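Long-range contacts in cytosol aminopeptidase (PDB 3KZW), which probably catalyses the metal-dependent removal of amino-terminal residues, leucine prominently among them, from peptides as a hexameric M17-family leucyl aminopeptidase: residues K304-G309 with F390-G395; D403-A408 with D428-E433; A484-T489 with T501-P506. All blocks are in the same frame, centred on the assembly; numbering follows the deposited sequence.

Interaction 1 of 3, residues K304-G309 with F390-G395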
# COMPACT_ATOMS: atom_id res chain seq x y z
N LYS A 304 -19.59 -14.09 -6.11
CA LYS A 304 -20.85 -14.81 -6.26
C LYS A 304 -20.68 -16.26 -5.79
O LYS A 304 -21.66 -16.96 -5.53
CB LYS A 304 -21.34 -14.77 -7.72
CG LYS A 304 -20.45 -15.50 -8.72
CD LYS A 304 -21.08 -15.53 -10.10
CE LYS A 304 -20.16 -16.22 -11.10
NZ LYS A 304 -20.71 -16.17 -12.47
N PHE A 305 -19.42 -16.68 -5.67
CA PHE A 305 -19.07 -18.03 -5.21
C PHE A 305 -19.02 -18.14 -3.69
O PHE A 305 -18.56 -19.15 -3.14
CB PHE A 305 -17.73 -18.47 -5.81
CG PHE A 305 -17.73 -18.56 -7.32
CD1 PHE A 305 -18.75 -19.21 -8.00
CD2 PHE A 305 -16.68 -18.02 -8.05
CE1 PHE A 305 -18.74 -19.30 -9.39
CE2 PHE A 305 -16.65 -18.11 -9.44
CZ PHE A 305 -17.69 -18.75 -10.11
N ASP A 306 -19.49 -17.11 -2.99
CA ASP A 306 -19.47 -17.11 -1.53
C ASP A 306 -20.63 -17.91 -0.94
O ASP A 306 -20.79 -17.97 0.28
CB ASP A 306 -19.46 -15.68 -0.99
CG ASP A 306 -18.59 -15.54 0.25
OD1 ASP A 306 -17.49 -16.13 0.27
OD2 ASP A 306 -19.00 -14.83 1.21
N MET A 307 -21.44 -18.51 -1.81
CA MET A 307 -22.54 -19.38 -1.39
C MET A 307 -22.34 -20.84 -1.83
O MET A 307 -23.27 -21.64 -1.76
CB MET A 307 -23.90 -18.84 -1.86
CG MET A 307 -23.94 -18.31 -3.29
SD MET A 307 -23.67 -19.55 -4.57
CE MET A 307 -25.13 -20.58 -4.41
N CYS A 308 -21.12 -21.16 -2.27
CA CYS A 308 -20.75 -22.52 -2.67
C CYS A 308 -21.06 -23.56 -1.59
O CYS A 308 -21.49 -24.67 -1.89
CB CYS A 308 -19.27 -22.59 -3.05
SG CYS A 308 -18.89 -21.98 -4.71
N GLY A 309 -20.83 -23.18 -0.33
CA GLY A 309 -21.12 -24.04 0.81
C GLY A 309 -22.57 -24.50 0.84
O GLY A 309 -22.84 -25.68 1.01
N PHE A 390 -20.27 -26.31 5.88
CA PHE A 390 -19.47 -26.12 4.67
C PHE A 390 -19.51 -24.65 4.29
O PHE A 390 -20.59 -24.09 4.08
CB PHE A 390 -20.01 -26.98 3.52
CG PHE A 390 -20.08 -28.45 3.85
CD1 PHE A 390 -21.19 -28.97 4.51
CD2 PHE A 390 -19.04 -29.30 3.49
CE1 PHE A 390 -21.26 -30.33 4.82
CE2 PHE A 390 -19.11 -30.66 3.80
CZ PHE A 390 -20.22 -31.17 4.47
N ALA A 391 -18.34 -24.02 4.22
CA ALA A 391 -18.26 -22.58 4.00
C ALA A 391 -16.95 -22.14 3.35
O ALA A 391 -15.88 -22.69 3.63
CB ALA A 391 -18.46 -21.83 5.30
N THR A 392 -17.06 -21.13 2.49
CA THR A 392 -15.90 -20.42 1.97
C THR A 392 -15.62 -19.26 2.92
O THR A 392 -16.02 -18.12 2.67
CB THR A 392 -16.15 -19.88 0.54
OG1 THR A 392 -17.38 -19.13 0.51
CG2 THR A 392 -16.25 -21.02 -0.46
N LEU A 393 -14.94 -19.55 4.03
CA LEU A 393 -14.77 -18.58 5.12
C LEU A 393 -13.56 -17.67 5.01
O LEU A 393 -13.70 -16.47 4.80
CB LEU A 393 -14.74 -19.28 6.49
CG LEU A 393 -16.03 -19.58 7.25
CD1 LEU A 393 -15.72 -19.68 8.73
CD2 LEU A 393 -17.11 -18.54 7.00
N THR A 394 -12.37 -18.25 5.15
CA THR A 394 -11.18 -17.48 5.48
C THR A 394 -10.13 -17.46 4.37
O THR A 394 -9.89 -18.48 3.72
CB THR A 394 -10.51 -18.03 6.77
OG1 THR A 394 -11.51 -18.52 7.66
CG2 THR A 394 -9.73 -16.95 7.47
N GLY A 395 -9.52 -16.30 4.17
CA GLY A 395 -8.35 -16.19 3.32
C GLY A 395 -7.15 -16.88 3.93
O GLY A 395 -6.31 -17.43 3.22
O HOH W 1 -19.53 -20.71 1.17
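Thr392 and Asp306 meet where the loop leading into helix 308-322 crosses the C-terminal end of strand 386-391, in the alpha/beta catalytic domain of the M17 aminopeptidases. The contact is close at two points. At the first, Thr392 OG1 gives its proton to Asp306 OD1 at 3.0 Å, arriving from above the carboxylate plane rather than within it. A chi1 of 52° sets this hydroxyl between the backbone N and carbonyl carbon of Thr392 and turns CG2 toward Cys308, whose CB lies 4.3 Å away. Threonine suits the place because one branch bonds while the other packs. Asp306 OD2 forms a salt bridge with Lys283 and lies near Asp288 and Glu367, a carboxylate cluster consistent with the two-metal centre of this family.

Between the two points the packing is looser, and a water bridges the backbones, giving a proton to Asp306 O and accepting from Gly309 N and, at 2.8 Å, from Thr392 N. Phe305, partly exposed, comes no nearer than its carbonyl O, 3.8 Å from Thr392 OG1, and its ring leads away. At the second close point Gly309, having no side chain, can bring the helix against the strand, and its CA makes a C-H...O contact with Phe390 O at 3.3 Å.

Interaction 2 of 3, residues D403-A408 with D428-E433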
# COMPACT_ATOMS: atom_id res chain seq x y z
N ASP A 403 -4.44 -23.15 -2.44
CA ASP A 403 -5.74 -22.97 -3.07
C ASP A 403 -6.48 -24.28 -3.37
O ASP A 403 -7.69 -24.27 -3.58
CB ASP A 403 -5.60 -22.16 -4.36
CG ASP A 403 -6.90 -21.51 -4.78
OD1 ASP A 403 -7.28 -20.48 -4.17
OD2 ASP A 403 -7.55 -22.05 -5.71
N ASP A 404 -5.75 -25.39 -3.40
CA ASP A 404 -6.32 -26.66 -3.86
C ASP A 404 -6.69 -27.66 -2.75
O ASP A 404 -7.11 -28.78 -3.04
CB ASP A 404 -5.38 -27.32 -4.88
CG ASP A 404 -3.96 -27.49 -4.36
OD1 ASP A 404 -3.64 -26.99 -3.25
OD2 ASP A 404 -3.15 -28.13 -5.06
N LYS A 405 -6.52 -27.25 -1.49
CA LYS A 405 -6.79 -28.12 -0.35
C LYS A 405 -7.81 -27.48 0.59
O LYS A 405 -7.83 -26.26 0.74
CB LYS A 405 -5.50 -28.43 0.42
CG LYS A 405 -4.37 -28.96 -0.43
CD LYS A 405 -3.10 -29.10 0.38
CE LYS A 405 -1.87 -29.12 -0.52
NZ LYS A 405 -1.64 -27.81 -1.19
N ALA A 406 -8.64 -28.30 1.22
CA ALA A 406 -9.63 -27.82 2.18
C ALA A 406 -9.14 -27.96 3.62
O ALA A 406 -8.39 -28.89 3.94
CB ALA A 406 -10.94 -28.57 2.00
N ALA A 407 -9.57 -27.04 4.47
CA ALA A 407 -9.22 -27.08 5.89
C ALA A 407 -10.37 -27.65 6.70
O ALA A 407 -11.50 -27.17 6.61
CB ALA A 407 -8.85 -25.69 6.39
N ALA A 408 -10.07 -28.68 7.49
CA ALA A 408 -11.07 -29.33 8.34
C ALA A 408 -10.75 -29.13 9.82
O ALA A 408 -9.60 -29.22 10.24
CB ALA A 408 -11.18 -30.80 8.00
N ASP A 428 -9.91 -38.48 -4.40
CA ASP A 428 -9.19 -37.37 -5.04
C ASP A 428 -9.64 -35.98 -4.57
O ASP A 428 -9.80 -35.06 -5.37
CB ASP A 428 -9.24 -37.49 -6.57
CG ASP A 428 -8.24 -36.58 -7.26
OD1 ASP A 428 -7.06 -36.55 -6.84
OD2 ASP A 428 -8.62 -35.88 -8.23
N GLU A 429 -9.86 -35.84 -3.26
CA GLU A 429 -10.18 -34.55 -2.66
C GLU A 429 -9.27 -34.27 -1.47
O GLU A 429 -9.34 -34.96 -0.45
CB GLU A 429 -11.66 -34.47 -2.26
CG GLU A 429 -12.62 -34.36 -3.45
CD GLU A 429 -14.01 -33.87 -3.07
OE1 GLU A 429 -14.64 -34.45 -2.15
OE2 GLU A 429 -14.49 -32.91 -3.72
N MET A 430 -8.41 -33.27 -1.61
CA MET A 430 -7.45 -32.94 -0.56
C MET A 430 -8.09 -32.16 0.59
O MET A 430 -8.50 -31.01 0.43
CB MET A 430 -6.26 -32.18 -1.15
CG MET A 430 -5.34 -33.07 -1.97
SD MET A 430 -3.85 -32.22 -2.50
CE MET A 430 -4.47 -31.18 -3.83
N VAL A 431 -8.19 -32.82 1.74
CA VAL A 431 -8.72 -32.22 2.96
C VAL A 431 -7.74 -32.50 4.09
O VAL A 431 -7.31 -33.64 4.27
CB VAL A 431 -10.12 -32.79 3.33
CG1 VAL A 431 -10.73 -32.01 4.49
CG2 VAL A 431 -11.07 -32.75 2.13
N PHE A 432 -7.38 -31.47 4.84
CA PHE A 432 -6.43 -31.63 5.95
C PHE A 432 -6.87 -30.90 7.21
O PHE A 432 -7.56 -29.87 7.15
CB PHE A 432 -5.02 -31.21 5.52
CG PHE A 432 -4.42 -32.10 4.48
CD1 PHE A 432 -3.78 -33.28 4.84
CD2 PHE A 432 -4.51 -31.78 3.13
CE1 PHE A 432 -3.24 -34.12 3.88
CE2 PHE A 432 -3.96 -32.61 2.16
CZ PHE A 432 -3.32 -33.79 2.53
N GLU A 433 -6.48 -31.44 8.36
CA GLU A 433 -6.91 -30.91 9.65
C GLU A 433 -6.08 -29.72 10.11
O GLU A 433 -4.85 -29.69 9.95
CB GLU A 433 -6.88 -32.01 10.72
CG GLU A 433 -7.58 -31.62 12.03
CD GLU A 433 -7.42 -32.64 13.15
OE1 GLU A 433 -6.82 -33.72 12.92
OE2 GLU A 433 -7.89 -32.36 14.28
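Lys405 and Met430 each place CG anti to their own carbonyl carbon (chi1 -52° and -72°), which lays the two chains obliquely across one another, Lys405 CG 3.8 Å from Met430 CB. Met430 then bends at chi3 (-75°), carrying CE to 3.5 Å from Asp404 OD2. An unbranched, flexible thioether suits this partly exposed margin. Further along, Lys405 CD rests 4.0 Å from Phe432 CE2, one methylene lying against the ring while the amine runs on.

The backbones beneath are neighbouring parallel strands, 406-408 beside 431-433, joined through helix 414-426 in a beta-alpha-beta crossover. Ala406 bonds in both directions, its N to Met430 O at 2.8 Å and its O from Phe432 N at 2.9 Å; Ala408 N bonds to Phe432 O at 2.8 Å, and the pairing continues from Ala408 to Leu434. Ala408 CB packs 3.7 Å from Val431 CG1, and the two side chains touch Leu417 and Leu421 of helix 414-426 respectively.

The polar ends face a subunit boundary. Lys405 NZ pairs with Asp404 OD1 at 3.0 Å, with Leu401 O and with Glu440 of a neighbouring subunit, while Asp404 OD2 bonds to Thr439 of the same subunit as Glu440. These bonds link the start of strand 406-411 to that subunit, and two carboxylates and a carbonyl round Lys405 NZ would probably favour its protonated, charged form.

Interaction 3 of 3, residues A484-T489 with T501-P506. With NA (sodium ion), chain S.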
# COMPACT_ATOMS: atom_id res chain seq x y z
N ALA A 484 -12.72 -22.30 1.26
CA ALA A 484 -12.47 -21.04 0.57
C ALA A 484 -11.60 -21.22 -0.67
O ALA A 484 -11.79 -20.55 -1.69
CB ALA A 484 -11.84 -20.03 1.52
N GLY A 485 -10.64 -22.14 -0.58
CA GLY A 485 -9.73 -22.42 -1.68
C GLY A 485 -10.29 -23.36 -2.74
O GLY A 485 -10.49 -22.94 -3.88
N PRO A 486 -10.53 -24.63 -2.37
CA PRO A 486 -10.85 -25.67 -3.36
C PRO A 486 -12.28 -25.64 -3.92
O PRO A 486 -12.58 -26.41 -4.84
CB PRO A 486 -10.60 -26.97 -2.59
CG PRO A 486 -10.89 -26.61 -1.18
CD PRO A 486 -10.45 -25.19 -1.01
N ALA A 487 -13.14 -24.78 -3.38
CA ALA A 487 -14.52 -24.67 -3.86
C ALA A 487 -14.59 -24.14 -5.29
O ALA A 487 -15.55 -24.37 -6.01
CB ALA A 487 -15.34 -23.78 -2.94
N THR A 488 -13.54 -23.41 -5.68
CA THR A 488 -13.43 -22.88 -7.03
C THR A 488 -12.03 -23.13 -7.58
O THR A 488 -11.06 -23.23 -6.82
CB THR A 488 -13.71 -21.36 -7.08
OG1 THR A 488 -12.90 -20.69 -6.10
CG2 THR A 488 -15.17 -21.06 -6.80
N THR A 489 -11.94 -23.23 -8.90
CA THR A 489 -10.67 -23.39 -9.59
C THR A 489 -10.56 -22.38 -10.73
O THR A 489 -11.56 -22.05 -11.37
CB THR A 489 -10.47 -24.85 -10.11
OG1 THR A 489 -9.17 -24.99 -10.69
CG2 THR A 489 -11.53 -25.23 -11.15
N THR A 501 -16.25 -26.17 -8.19
CA THR A 501 -15.77 -27.55 -8.32
C THR A 501 -16.76 -28.56 -7.76
O THR A 501 -16.71 -29.74 -8.11
CB THR A 501 -14.43 -27.74 -7.59
OG1 THR A 501 -14.57 -27.33 -6.23
CG2 THR A 501 -13.34 -26.91 -8.25
N GLY A 502 -17.66 -28.10 -6.88
CA GLY A 502 -18.57 -28.98 -6.15
C GLY A 502 -17.81 -29.75 -5.08
O GLY A 502 -18.18 -30.87 -4.72
N PHE A 503 -16.76 -29.12 -4.56
CA PHE A 503 -15.85 -29.74 -3.60
C PHE A 503 -16.57 -30.25 -2.35
O PHE A 503 -17.51 -29.62 -1.86
CB PHE A 503 -14.75 -28.75 -3.20
CG PHE A 503 -13.47 -29.41 -2.77
CD1 PHE A 503 -12.58 -29.90 -3.73
CD2 PHE A 503 -13.15 -29.53 -1.43
CE1 PHE A 503 -11.39 -30.51 -3.34
CE2 PHE A 503 -11.96 -30.15 -1.03
CZ PHE A 503 -11.08 -30.63 -1.99
N MET A 504 -16.12 -31.41 -1.87
CA MET A 504 -16.68 -32.09 -0.69
C MET A 504 -17.84 -33.04 -0.99
O MET A 504 -18.04 -34.01 -0.26
CB MET A 504 -17.06 -31.11 0.44
CG MET A 504 -15.89 -30.39 1.10
SD MET A 504 -14.56 -31.45 1.69
CE MET A 504 -15.43 -32.48 2.89
N ILE A 505 -18.60 -32.75 -2.04
CA ILE A 505 -19.75 -33.59 -2.42
C ILE A 505 -19.36 -35.07 -2.60
O ILE A 505 -20.01 -35.93 -2.01
CB ILE A 505 -20.52 -33.04 -3.66
CG1 ILE A 505 -21.07 -31.64 -3.37
CG2 ILE A 505 -21.66 -33.99 -4.06
CD1 ILE A 505 -21.60 -30.91 -4.59
N PRO A 506 -18.30 -35.37 -3.38
CA PRO A 506 -17.87 -36.77 -3.49
C PRO A 506 -17.51 -37.40 -2.14
O PRO A 506 -17.87 -38.55 -1.89
CB PRO A 506 -16.63 -36.69 -4.38
CG PRO A 506 -16.81 -35.45 -5.17
CD PRO A 506 -17.49 -34.49 -4.25
NA NA S . -10.40 -20.45 -5.09
O HOH W 2 -17.85 -25.70 -5.38
O HOH W 3 -9.55 -20.56 -7.31
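Ala487 O is gripped twice: Thr501 N reaches it at 2.9 Å from above the carbonyl plane, and a water donates to it at 2.7 Å while accepting from Gly502 N. The carbonyl belongs to a type I beta turn, Gly485 to Thr488, that leads into the small antiparallel pair of strands 488-489 and 499-500; Thr501 leaves that pair toward helix 505-512. One residue back along the turn, Pro486 O accepts Thr501 OG1 at 2.6 Å, in the carbonyl plane and on a lone pair. A chi1 of 55° keeps the threonine hydroxyl beside its own backbone N, letting OG1 reach Pro486 O while the amide takes the next carbonyl. Its methyl, CG2, meets Thr489 CG2 at 3.8 Å.

Gly502 has positive phi, which favours glycine, and it begins a type II turn ending at Ile505, the first residue of the helix; Met504 is at the N-cap position. Within this turn Phe503 turns one ring face to Pro486. Proline fits the turn and offers a rigid apolar surface: its CB sits 3.5 Å from the Phe503 ring centroid and only 2° off the ring normal, a CH-pi contact. Pro486 and Phe503 both also touch Ala406 of strand 406-411. The turn also helps to bind a sodium ion, through Gly485 O at 2.8 Å, Thr488 OG1 at 2.7 Å and a water.

All three contacts lie in the catalytic domain. Interaction 1 is the buried one; interactions 1 and 2, their centres about 14 Å apart, both reach the same large sheet. Interaction 2 is a regular backbone ladder whose side-chain rim meets another subunit, whereas interaction 3 joins turns and touches no other protein chain of the assembly. Interaction 3 forms the bridge: Ala487 packs on Thr392 and Thr488 on Phe305 of interaction 1, while Pro486 packs on Lys405 O and Met504 N probably bonds to Glu429 of interaction 2. Their chemistry follows: a carboxylate and a bridging water near the presumed metal centre, ladder bonds in the sheet with a lysine salt bridge to the neighbouring subunit at its rim, carbonyl grips and CH-pi packing between.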